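Local coordinates for sortase (Actinomyces oris, PDB 2XWG), which probably joins pilin subunits into fimbriae as a class C sortase, a cysteine transpeptidase, and binds calcium ions, at residues A72-P77 with F133-P138; D76-S81 with R123-G128; S81-P84 with Y89-Y92; D197-V202 with L207-T212. All blocks are in the same frame, centred on the assembly; numbering follows the deposited sequence.

Contact 1. Residues A72-P77 with F133-P138; sequences APILDP and FGTSLP. With CA (calcium ion), chain F.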
loop_
_atom_site.group_PDB
_atom_site.type_symbol
_atom_site.label_atom_id
_atom_site.label_comp_id
_atom_site.label_asym_id
_atom_site.label_seq_id
_atom_site.Cartn_x
_atom_site.Cartn_y
_atom_site.Cartn_z
ATOM N N ALA A 72 6.677 0.458 14.790
ATOM C CA ALA A 72 8.104 0.188 14.650
ATOM C C ALA A 72 8.741 1.167 13.664
ATOM O O ALA A 72 8.080 2.086 13.174
ATOM C CB ALA A 72 8.327 -1.262 14.200
ATOM N N PRO A 73 10.042 0.990 13.382
ATOM C CA PRO A 73 10.605 1.825 12.325
ATOM C C PRO A 73 10.177 1.263 10.976
ATOM O O PRO A 73 10.366 0.062 10.744
ATOM C CB PRO A 73 12.126 1.643 12.496
ATOM C CG PRO A 73 12.322 0.858 13.767
ATOM C CD PRO A 73 11.052 0.086 13.959
ATOM N N ILE A 74 9.587 2.097 10.122
ATOM C CA ILE A 74 9.375 1.716 8.731
ATOM C C ILE A 74 10.393 2.391 7.826
ATOM O O ILE A 74 10.394 3.605 7.678
ATOM C CB ILE A 74 7.959 2.037 8.229
ATOM C CG1 ILE A 74 7.211 2.904 9.233
ATOM C CG2 ILE A 74 7.200 0.750 7.964
ATOM C CD1 ILE A 74 5.795 3.222 8.805
ATOM N N LEU A 75 11.259 1.580 7.226
ATOM C CA LEU A 75 12.297 2.052 6.316
ATOM C C LEU A 75 11.735 2.317 4.904
ATOM O O LEU A 75 10.707 1.750 4.531
ATOM C CB LEU A 75 13.427 1.014 6.258
ATOM C CG LEU A 75 14.357 0.821 7.473
ATOM C CD1 LEU A 75 15.691 1.564 7.314
ATOM C CD2 LEU A 75 13.688 1.200 8.804
ATOM N N ASP A 76 12.397 3.176 4.123
ATOM C CA ASP A 76 12.000 3.415 2.729
ATOM C C ASP A 76 11.798 2.102 1.939
ATOM O O ASP A 76 12.587 1.156 2.066
ATOM C CB ASP A 76 13.034 4.299 2.034
ATOM C CG ASP A 76 12.654 4.653 0.595
ATOM O OD1 ASP A 76 11.655 5.388 0.365
ATOM O OD2 ASP A 76 13.394 4.230 -0.313
ATOM N N PRO A 77 10.735 2.042 1.122
ATOM C CA PRO A 77 10.482 0.840 0.315
ATOM C C PRO A 77 11.636 0.476 -0.622
ATOM O O PRO A 77 11.789 -0.698 -0.941
ATOM C CB PRO A 77 9.228 1.216 -0.491
ATOM C CG PRO A 77 8.536 2.246 0.357
ATOM C CD PRO A 77 9.658 3.042 0.975
ATOM N N PHE A 133 5.542 -4.235 3.971
ATOM C CA PHE A 133 5.639 -5.051 5.169
ATOM C C PHE A 133 5.971 -4.163 6.351
ATOM O O PHE A 133 6.932 -3.398 6.325
ATOM C CB PHE A 133 6.688 -6.143 4.998
ATOM C CG PHE A 133 6.951 -6.956 6.249
ATOM C CD1 PHE A 133 5.979 -7.806 6.763
ATOM C CD2 PHE A 133 8.189 -6.896 6.882
ATOM C CE1 PHE A 133 6.219 -8.563 7.905
ATOM C CE2 PHE A 133 8.439 -7.644 8.020
ATOM C CZ PHE A 133 7.445 -8.492 8.532
ATOM N N GLY A 134 5.148 -4.248 7.385
ATOM C CA GLY A 134 5.284 -3.364 8.518
ATOM C C GLY A 134 4.060 -2.500 8.646
ATOM O O GLY A 134 3.790 -1.990 9.729
ATOM N N THR A 135 3.315 -2.328 7.552
ATOM C CA THR A 135 2.101 -1.507 7.595
ATOM C C THR A 135 0.855 -2.399 7.580
ATOM O O THR A 135 0.959 -3.606 7.378
ATOM C CB THR A 135 2.053 -0.483 6.441
ATOM O OG1 THR A 135 1.891 -1.164 5.194
ATOM C CG2 THR A 135 3.341 0.299 6.392
ATOM N N SER A 136 -0.307 -1.802 7.813
ATOM C CA SER A 136 -1.549 -2.547 7.886
ATOM C C SER A 136 -1.880 -3.193 6.545
ATOM O O SER A 136 -1.703 -2.587 5.493
ATOM C CB SER A 136 -2.690 -1.608 8.287
ATOM O OG SER A 136 -2.343 -0.805 9.405
ATOM N N LEU A 137 -2.371 -4.423 6.583
ATOM C CA LEU A 137 -2.884 -5.078 5.388
ATOM C C LEU A 137 -4.032 -4.257 4.815
ATOM O O LEU A 137 -4.768 -3.629 5.565
ATOM C CB LEU A 137 -3.362 -6.489 5.748
ATOM C CG LEU A 137 -2.288 -7.401 6.343
ATOM C CD1 LEU A 137 -2.866 -8.745 6.719
ATOM C CD2 LEU A 137 -1.122 -7.566 5.383
ATOM N N PRO A 138 -4.202 -4.258 3.485
ATOM C CA PRO A 138 -5.252 -3.420 2.883
ATOM C C PRO A 138 -6.665 -4.013 2.989
ATOM O O PRO A 138 -7.257 -4.390 1.963
ATOM C CB PRO A 138 -4.838 -3.353 1.411
ATOM C CG PRO A 138 -4.095 -4.619 1.170
ATOM C CD PRO A 138 -3.401 -4.963 2.466
HETATM CA CA CA F . 11.910 -3.139 -0.270
HETATM O O HOH W 1 12.866 -1.808 2.037
HETATM O O HOH W 2 12.399 -5.686 0.904
#

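Contact 2. Residues D76-S81 with R123-G128; sequences DPWLES and RTLTEG. With CA (calcium ion), chain F.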
loop_
_atom_site.group_PDB
_atom_site.type_symbol
_atom_site.label_atom_id
_atom_site.label_comp_id
_atom_site.label_asym_id
_atom_site.label_seq_id
_atom_site.Cartn_x
_atom_site.Cartn_y
_atom_site.Cartn_z
ATOM N N ASP A 76 12.397 3.176 4.123
ATOM C CA ASP A 76 12.000 3.415 2.729
ATOM C C ASP A 76 11.798 2.102 1.939
ATOM O O ASP A 76 12.587 1.156 2.066
ATOM C CB ASP A 76 13.034 4.299 2.034
ATOM C CG ASP A 76 12.654 4.653 0.595
ATOM O OD1 ASP A 76 11.655 5.388 0.365
ATOM O OD2 ASP A 76 13.394 4.230 -0.313
ATOM N N PRO A 77 10.735 2.042 1.122
ATOM C CA PRO A 77 10.482 0.840 0.315
ATOM C C PRO A 77 11.636 0.476 -0.622
ATOM O O PRO A 77 11.789 -0.698 -0.941
ATOM C CB PRO A 77 9.228 1.216 -0.491
ATOM C CG PRO A 77 8.536 2.246 0.357
ATOM C CD PRO A 77 9.658 3.042 0.975
ATOM N N TRP A 78 12.433 1.458 -1.037
ATOM C CA TRP A 78 13.490 1.230 -2.020
ATOM C C TRP A 78 14.883 1.067 -1.428
ATOM O O TRP A 78 15.853 0.896 -2.156
ATOM C CB TRP A 78 13.501 2.354 -3.062
ATOM C CG TRP A 78 12.272 2.348 -3.932
ATOM C CD1 TRP A 78 12.141 1.775 -5.171
ATOM C CD2 TRP A 78 10.995 2.917 -3.620
ATOM N NE1 TRP A 78 10.865 1.969 -5.647
ATOM C CE2 TRP A 78 10.144 2.667 -4.717
ATOM C CE3 TRP A 78 10.494 3.621 -2.531
ATOM C CZ2 TRP A 78 8.825 3.095 -4.753
ATOM C CZ3 TRP A 78 9.179 4.052 -2.568
ATOM C CH2 TRP A 78 8.360 3.785 -3.672
ATOM N N LEU A 79 14.984 1.123 -0.111
ATOM C CA LEU A 79 16.250 0.865 0.550
ATOM C C LEU A 79 16.692 -0.537 0.173
ATOM O O LEU A 79 17.693 -0.741 -0.530
ATOM C CB LEU A 79 16.078 0.926 2.067
ATOM C CG LEU A 79 17.405 0.815 2.816
ATOM C CD1 LEU A 79 18.149 2.149 2.671
ATOM C CD2 LEU A 79 17.225 0.452 4.281
ATOM N N GLU A 80 15.915 -1.498 0.652
ATOM C CA GLU A 80 16.165 -2.906 0.408
ATOM C C GLU A 80 15.513 -3.378 -0.903
ATOM O O GLU A 80 14.382 -3.005 -1.225
ATOM C CB GLU A 80 15.651 -3.721 1.596
ATOM C CG GLU A 80 16.014 -5.188 1.531
ATOM C CD GLU A 80 17.451 -5.392 1.063
ATOM O OE1 GLU A 80 18.270 -4.439 1.216
ATOM O OE2 GLU A 80 17.754 -6.499 0.541
ATOM N N SER A 81 16.228 -4.181 -1.678
ATOM C CA SER A 81 15.663 -4.661 -2.934
ATOM C C SER A 81 15.252 -6.132 -2.857
ATOM O O SER A 81 14.546 -6.623 -3.732
ATOM C CB SER A 81 16.645 -4.456 -4.089
ATOM O OG SER A 81 17.652 -5.452 -4.076
ATOM N N ARG A 123 11.647 -7.579 -7.447
ATOM C CA ARG A 123 10.881 -8.421 -8.358
ATOM C C ARG A 123 9.400 -8.078 -8.249
ATOM O O ARG A 123 8.699 -7.984 -9.261
ATOM C CB ARG A 123 11.066 -9.926 -8.057
ATOM C CG ARG A 123 12.414 -10.546 -8.441
ATOM C CD ARG A 123 13.110 -11.169 -7.209
ATOM N NE ARG A 123 13.487 -10.126 -6.244
ATOM C CZ ARG A 123 14.723 -9.640 -6.100
ATOM N NH1 ARG A 123 15.727 -10.121 -6.839
ATOM N NH2 ARG A 123 14.955 -8.682 -5.205
ATOM N N THR A 124 8.924 -7.917 -7.017
ATOM C CA THR A 124 7.509 -7.614 -6.756
ATOM C C THR A 124 7.056 -6.315 -7.408
ATOM O O THR A 124 6.014 -6.283 -8.050
ATOM C CB THR A 124 7.242 -7.496 -5.263
ATOM O OG1 THR A 124 7.448 -8.766 -4.655
ATOM C CG2 THR A 124 5.835 -7.058 -5.009
ATOM N N LEU A 125 7.852 -5.255 -7.263
ATOM C CA LEU A 125 7.476 -3.956 -7.835
ATOM C C LEU A 125 7.580 -3.915 -9.365
ATOM O O LEU A 125 7.051 -3.008 -9.995
ATOM C CB LEU A 125 8.270 -2.796 -7.209
ATOM C CG LEU A 125 8.166 -2.603 -5.702
ATOM C CD1 LEU A 125 8.643 -1.214 -5.307
ATOM C CD2 LEU A 125 6.767 -2.775 -5.308
ATOM N N THR A 126 8.271 -4.881 -9.953
ATOM C CA THR A 126 8.239 -5.071 -11.402
ATOM C C THR A 126 6.917 -5.716 -11.838
ATOM O O THR A 126 6.483 -5.557 -12.976
ATOM C CB THR A 126 9.432 -5.930 -11.854
ATOM O OG1 THR A 126 10.589 -5.082 -11.993
ATOM C CG2 THR A 126 9.160 -6.589 -13.172
ATOM N N GLU A 127 6.276 -6.429 -10.912
ATOM C CA GLU A 127 5.059 -7.181 -11.194
ATOM C C GLU A 127 3.752 -6.430 -10.883
ATOM O O GLU A 127 2.708 -6.747 -11.459
ATOM C CB GLU A 127 5.076 -8.538 -10.466
ATOM C CG GLU A 127 5.986 -9.591 -11.106
ATOM C CD GLU A 127 5.814 -9.654 -12.632
ATOM O OE1 GLU A 127 4.711 -10.063 -13.096
ATOM O OE2 GLU A 127 6.776 -9.274 -13.364
ATOM N N GLY A 128 3.798 -5.460 -9.970
ATOM C CA GLY A 128 2.635 -4.636 -9.674
ATOM C C GLY A 128 2.848 -3.694 -8.506
ATOM O O GLY A 128 3.947 -3.239 -8.257
HETATM CA CA CA F . 11.910 -3.139 -0.270
HETATM O O HOH W 1 12.866 -1.808 2.037
HETATM O O HOH W 2 12.399 -5.686 0.904
#

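Contact 3. Residues S81-P84 with Y89-Y92; sequences SQRP and YQAY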
loop_
_atom_site.group_PDB
_atom_site.type_symbol
_atom_site.label_atom_id
_atom_site.label_comp_id
_atom_site.label_asym_id
_atom_site.label_seq_id
_atom_site.Cartn_x
_atom_site.Cartn_y
_atom_site.Cartn_z
ATOM N N SER A 81 16.228 -4.181 -1.678
ATOM C CA SER A 81 15.663 -4.661 -2.934
ATOM C C SER A 81 15.252 -6.132 -2.857
ATOM O O SER A 81 14.546 -6.623 -3.732
ATOM C CB SER A 81 16.645 -4.456 -4.089
ATOM O OG SER A 81 17.652 -5.452 -4.076
ATOM N N GLN A 82 15.693 -6.827 -1.810
ATOM C CA GLN A 82 15.460 -8.265 -1.682
ATOM C C GLN A 82 14.346 -8.560 -0.692
ATOM O O GLN A 82 14.062 -7.753 0.185
ATOM C CB GLN A 82 16.739 -8.970 -1.217
ATOM C CG GLN A 82 17.938 -8.853 -2.170
ATOM C CD GLN A 82 17.980 -9.960 -3.233
ATOM O OE1 GLN A 82 17.011 -10.162 -3.979
ATOM N NE2 GLN A 82 19.104 -10.686 -3.296
ATOM N N ARG A 83 13.718 -9.721 -0.829
ATOM C CA ARG A 83 12.749 -10.175 0.171
ATOM C C ARG A 83 13.460 -10.357 1.519
ATOM O O ARG A 83 14.532 -10.967 1.572
ATOM C CB ARG A 83 12.122 -11.515 -0.255
ATOM C CG ARG A 83 11.229 -11.459 -1.495
ATOM C CD ARG A 83 10.791 -12.867 -1.988
ATOM N NE ARG A 83 10.231 -13.687 -0.913
ATOM C CZ ARG A 83 10.838 -14.750 -0.393
ATOM N NH1 ARG A 83 12.019 -15.140 -0.877
ATOM N NH2 ARG A 83 10.260 -15.434 0.594
ATOM N N PRO A 84 12.877 -9.844 2.619
ATOM C CA PRO A 84 13.517 -10.193 3.896
ATOM C C PRO A 84 13.366 -11.701 4.221
ATOM O O PRO A 84 12.623 -12.468 3.571
ATOM C CB PRO A 84 12.773 -9.333 4.931
ATOM C CG PRO A 84 11.878 -8.404 4.141
ATOM C CD PRO A 84 11.658 -9.043 2.799
ATOM N N TYR A 89 8.127 -12.129 8.799
ATOM C CA TYR A 89 7.835 -11.973 7.384
ATOM C C TYR A 89 7.147 -13.204 6.828
ATOM O O TYR A 89 6.270 -13.094 5.976
ATOM C CB TYR A 89 9.101 -11.700 6.571
ATOM C CG TYR A 89 8.798 -11.326 5.136
ATOM C CD1 TYR A 89 8.285 -10.071 4.820
ATOM C CD2 TYR A 89 8.999 -12.225 4.101
ATOM C CE1 TYR A 89 7.996 -9.715 3.507
ATOM C CE2 TYR A 89 8.713 -11.882 2.783
ATOM C CZ TYR A 89 8.214 -10.618 2.493
ATOM O OH TYR A 89 7.935 -10.261 1.184
ATOM N N GLN A 90 7.550 -14.380 7.293
ATOM C CA GLN A 90 6.898 -15.588 6.839
ATOM C C GLN A 90 5.499 -15.611 7.404
ATOM O O GLN A 90 4.575 -16.071 6.752
ATOM C CB GLN A 90 7.662 -16.832 7.274
ATOM C CG GLN A 90 8.949 -17.066 6.522
ATOM C CD GLN A 90 8.759 -17.070 5.014
ATOM O OE1 GLN A 90 9.512 -16.421 4.281
ATOM N NE2 GLN A 90 7.762 -17.813 4.541
ATOM N N ALA A 91 5.323 -15.117 8.620
ATOM C CA ALA A 91 3.982 -15.126 9.190
ATOM C C ALA A 91 3.086 -14.236 8.339
ATOM O O ALA A 91 1.903 -14.514 8.139
ATOM C CB ALA A 91 3.999 -14.650 10.637
ATOM N N TYR A 92 3.682 -13.175 7.822
ATOM C CA TYR A 92 2.961 -12.167 7.059
ATOM C C TYR A 92 2.537 -12.747 5.716
ATOM O O TYR A 92 1.434 -12.509 5.248
ATOM C CB TYR A 92 3.850 -10.925 6.925
ATOM C CG TYR A 92 3.594 -10.000 5.753
ATOM C CD1 TYR A 92 2.583 -9.062 5.787
ATOM C CD2 TYR A 92 4.420 -10.023 4.641
ATOM C CE1 TYR A 92 2.371 -8.214 4.741
ATOM C CE2 TYR A 92 4.223 -9.172 3.595
ATOM C CZ TYR A 92 3.203 -8.269 3.648
ATOM O OH TYR A 92 3.022 -7.413 2.592
#

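Contact 4. Residues D197-V202 with L207-T212; sequences DSLRKV and LVTLIT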
loop_
_atom_site.group_PDB
_atom_site.type_symbol
_atom_site.label_atom_id
_atom_site.label_comp_id
_atom_site.label_asym_id
_atom_site.label_seq_id
_atom_site.Cartn_x
_atom_site.Cartn_y
_atom_site.Cartn_z
ATOM N N ASP A 197 8.039 9.112 9.230
ATOM C CA ASP A 197 7.039 9.272 10.293
ATOM C C ASP A 197 5.580 9.245 9.839
ATOM O O ASP A 197 4.705 8.843 10.616
ATOM C CB ASP A 197 7.272 10.568 11.075
ATOM C CG ASP A 197 8.501 10.505 11.955
ATOM O OD1 ASP A 197 9.007 9.377 12.177
ATOM O OD2 ASP A 197 8.952 11.582 12.426
ATOM N N SER A 198 5.307 9.682 8.607
ATOM C CA SER A 198 3.916 9.865 8.179
ATOM C C SER A 198 3.272 8.613 7.582
ATOM O O SER A 198 2.151 8.672 7.068
ATOM C CB SER A 198 3.766 11.058 7.230
ATOM O OG SER A 198 4.415 10.815 6.002
ATOM N N LEU A 199 3.984 7.490 7.678
ATOM C CA LEU A 199 3.487 6.194 7.229
ATOM C C LEU A 199 3.000 5.344 8.419
ATOM O O LEU A 199 2.547 4.210 8.253
ATOM C CB LEU A 199 4.592 5.441 6.469
ATOM C CG LEU A 199 5.252 6.129 5.270
ATOM C CD1 LEU A 199 6.341 5.248 4.690
ATOM C CD2 LEU A 199 4.228 6.525 4.195
ATOM N N ARG A 200 3.100 5.905 9.619
ATOM C CA ARG A 200 2.760 5.208 10.856
ATOM C C ARG A 200 1.250 5.173 11.063
ATOM O O ARG A 200 0.531 6.026 10.532
ATOM C CB ARG A 200 3.442 5.921 12.030
ATOM C CG ARG A 200 4.948 6.076 11.842
ATOM C CD ARG A 200 5.594 6.926 12.933
ATOM N NE ARG A 200 5.339 6.357 14.248
ATOM C CZ ARG A 200 5.866 5.216 14.682
ATOM N NH1 ARG A 200 6.691 4.518 13.899
ATOM N NH2 ARG A 200 5.562 4.772 15.900
ATOM N N LYS A 201 0.758 4.206 11.838
ATOM C CA LYS A 201 -0.664 4.183 12.181
ATOM C C LYS A 201 -1.115 5.523 12.749
ATOM O O LYS A 201 -0.425 6.123 13.575
ATOM C CB LYS A 201 -0.974 3.087 13.203
ATOM C CG LYS A 201 -1.050 1.682 12.634
ATOM C CD LYS A 201 -0.747 0.652 13.713
ATOM C CE LYS A 201 -1.625 0.890 14.934
ATOM N NZ LYS A 201 -1.076 0.209 16.142
ATOM N N VAL A 202 -2.274 5.990 12.302
ATOM C CA VAL A 202 -2.953 7.102 12.952
ATOM C C VAL A 202 -4.217 6.551 13.624
ATOM O O VAL A 202 -5.145 6.099 12.935
ATOM C CB VAL A 202 -3.310 8.204 11.947
ATOM C CG1 VAL A 202 -4.091 9.323 12.631
ATOM C CG2 VAL A 202 -2.037 8.754 11.286
ATOM N N LEU A 207 -6.626 4.803 6.995
ATOM C CA LEU A 207 -5.897 5.500 5.937
ATOM C C LEU A 207 -5.165 4.556 4.993
ATOM O O LEU A 207 -4.663 3.527 5.415
ATOM C CB LEU A 207 -4.842 6.412 6.552
ATOM C CG LEU A 207 -5.171 7.353 7.688
ATOM C CD1 LEU A 207 -3.882 7.972 8.185
ATOM C CD2 LEU A 207 -6.117 8.407 7.175
ATOM N N VAL A 208 -5.053 4.940 3.727
ATOM C CA VAL A 208 -4.116 4.275 2.816
ATOM C C VAL A 208 -3.209 5.289 2.131
ATOM O O VAL A 208 -3.687 6.275 1.584
ATOM C CB VAL A 208 -4.831 3.511 1.704
ATOM C CG1 VAL A 208 -3.830 3.130 0.642
ATOM C CG2 VAL A 208 -5.504 2.283 2.263
ATOM N N THR A 209 -1.905 5.044 2.146
ATOM C CA THR A 209 -0.970 5.896 1.419
ATOM C C THR A 209 -0.360 5.201 0.195
ATOM O O THR A 209 0.208 4.104 0.302
ATOM C CB THR A 209 0.176 6.364 2.321
ATOM O OG1 THR A 209 -0.370 7.057 3.448
ATOM C CG2 THR A 209 1.102 7.304 1.565
ATOM N N LEU A 210 -0.489 5.850 -0.959
ATOM C CA LEU A 210 0.202 5.452 -2.169
ATOM C C LEU A 210 1.565 6.146 -2.228
ATOM O O LEU A 210 1.645 7.373 -2.268
ATOM C CB LEU A 210 -0.636 5.864 -3.371
ATOM C CG LEU A 210 -2.123 5.512 -3.248
ATOM C CD1 LEU A 210 -2.896 6.004 -4.445
ATOM C CD2 LEU A 210 -2.329 4.008 -3.091
ATOM N N ILE A 211 2.652 5.390 -2.244
ATOM C CA ILE A 211 3.944 6.046 -2.308
ATOM C C ILE A 211 4.717 5.695 -3.564
ATOM O O ILE A 211 4.766 4.546 -3.948
ATOM C CB ILE A 211 4.788 5.701 -1.088
ATOM C CG1 ILE A 211 6.142 6.408 -1.154
ATOM C CG2 ILE A 211 4.988 4.211 -0.992
ATOM C CD1 ILE A 211 6.955 6.267 0.125
ATOM N N THR A 212 5.315 6.695 -4.207
ATOM C CA THR A 212 6.184 6.455 -5.351
ATOM C C THR A 212 7.458 7.301 -5.248
ATOM O O THR A 212 7.619 8.098 -4.317
ATOM C CB THR A 212 5.468 6.784 -6.648
ATOM O OG1 THR A 212 6.288 6.404 -7.751
ATOM C CG2 THR A 212 5.220 8.237 -6.728
#

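Contact 1. Residues A72-P77 with F133-P138
I74 lays its CG2 methyl against the CG2 methyl of T135, 4.2 Å away, and the two side chains cross at about a right angle. This is where the lid of a class C sortase, the loop whose D76-P77-W78 sequence is the DPW motif, meets the loop running from strand 129-131 to strand 144-149. The touch is light: the two segments bury only 90 Å² between them and share no hydrogen bond. I74 has CG1 almost eclipsing its backbone N (chi1 10°), and its CG2 branch is the one that meets the loop, with the carbonyl O of F133 at 4.5 Å from I74 CG2. G134, with a positive phi (116°), has its CA nearest that of I74, 6.5 Å away. T135 divides its two ends by role. Its hydroxyl sits between backbone N and carbonyl carbon (chi1 68°) and is hydrogen-bonded to the carbonyl of L132, while the methyl faces the isoleucine. The other branch of I74, ending in CD1, packs on L199. Further along the lid, D76 O accepts a hydrogen bond from a water that is also a calcium ligand, and P77 O binds the calcium ion directly at 2.5 Å.

Contact 2. Residues D76-S81 with R123-G128
W78 and L125 form the close-packed half of this contact: the CD1 methyl of L125 comes obliquely to the indole, 3.9 Å from W78 NE1 and 4.2 Å from W78 CE2, and the two side chains cross at about a right angle. L125 is buried, and its CD1 is what reaches the lid. The lid holds the tryptophan from its own side, since D76 OD2 accepts from the backbone N of W78 in an Asx turn, the donor lying well above the carboxylate plane, and the CB of P77 sits over one indole face, toward its rim. The outer half is looser. R123 bends at chi2 (122°) and again at chi3 (-66°), which brings the edge of its guanidinium to the backbone of S81. There NH2 donates to S81 O at 2.6 Å, but the N-H...O angle of only 116° makes this a weak bond, on the solvent-facing side, where R123 is exposed. To one side of both halves E80 O binds the calcium ion at 2.6 Å, and T120 OG1 completes the set of protein ligands with the proline carbonyl, so the metal ties the lid to the loop before helix 122-127. In the fold, this is the lid lying across the active-site end: the indole meets the ring of H151 and touches C213, the predicted catalytic pair, and rests on T149 of strand 144-149 and I211 of strand 206-214, while L125 brings helix 122-127 against T149 and H151.

Contact 3. Residues S81-P84 with Y89-Y92
P84 rests on the ring of Y89 in a CH-pi contact, where the extended end of the lid doubles back on the short helix 87-93 that follows it. The CD of P84 lies over one face of the phenol, 3.8 Å from the ring centroid and 14° off the ring normal, with P84 CG closer to the CD1 side, at 4.0 Å from Y89 CD1. The carbonyl end of the same proline also reaches the ring, P84 O coming within 3.7 Å of Y89 CD2, so the residue bears on the ring with both its side chain and its backbone. Y89 has CG anti to the backbone N (chi1 -171°), which sends the ring off the helix toward the lid. Here the lid of the class C sortase runs into helix 87-93: four residues separate the two segments, the last two already helical, and T86 OG1 among them is hydrogen-bonded to the backbone N of Y89. F133 packs edge-to-face with the same tyrosine, joining helix 87-93 to the loop after strand 129-131. R83 takes a more exposed place: its NE lies near the plane of the Y89 ring, at the ring edge, 4.4 Å from CE2. The guanidinium then approaches the amide of Q90 with the two planes 77° apart; R83 NH2 stays 3.9 Å from Q90 OE1, a proximity without a hydrogen bond.

Contact 4. Residues D197-V202 with L207-T212
The loop between strands 179-191 and 206-214, the beta6-beta7 loop of the sortase beta-barrel, folds its end against the strand that follows it, with V202 meeting L207 obliquely and L199 crossing T209 at about a right angle. All the touching side chains are apolar at the point of contact, and no hydrogen bond runs between the two segments. V202 is turned with CG2 beside its backbone N (chi1 177°, counted on CG1), and that branch and CB both reach the CD1 methyl of L207, at 3.7 Å from CG2 and 3.8 Å from CB. L199, at the end of the short 3-10 turn 197-199, leaves its backbone at an angle to the strand, but its extended chi2 (178°) carries CD2 out to T209. L207, T209 and I211, every second residue of the strand, have their CB on the side of the loop, while L224 of strand 221-229 touches both L199 and I211. The strand goes on to C213, predicted to form the acyl-thioester, though the side chain of L199 stays about 11 Å from that of C213. H145 of strand 144-149 bridges the two segments, since its ND1 is hydrogen-bonded to R200 O and its NE2 to T209 OG1, which also pairs with T226 OG1. With its hydroxyl taken up in this way, T209 offers the loop its CG2 methyl, which lies 4.2 Å from L199 CD2.

Overall arrangement
Coming out of helix 55-68, the chain enters the lid, and contacts 1 and 2 begin here, sharing D76 and P77 and the same calcium ion. Contact 3 starts at S81, the last residue of the first segment of contact 2, and closes first, a short turn onto helix 87-93. Contact 2 closes next at helix 122-127, and contact 1 last, after strand 129-131, so contacts 2 and 3 both close within the span of contact 1. F133 of contact 1 packs on Y89 and Y92 of contact 3. Contact 4 follows in series, closing the loop into strand 206-214. It meets the lid through R200 NH1 on A72 O, and through W78 against I211 and T212.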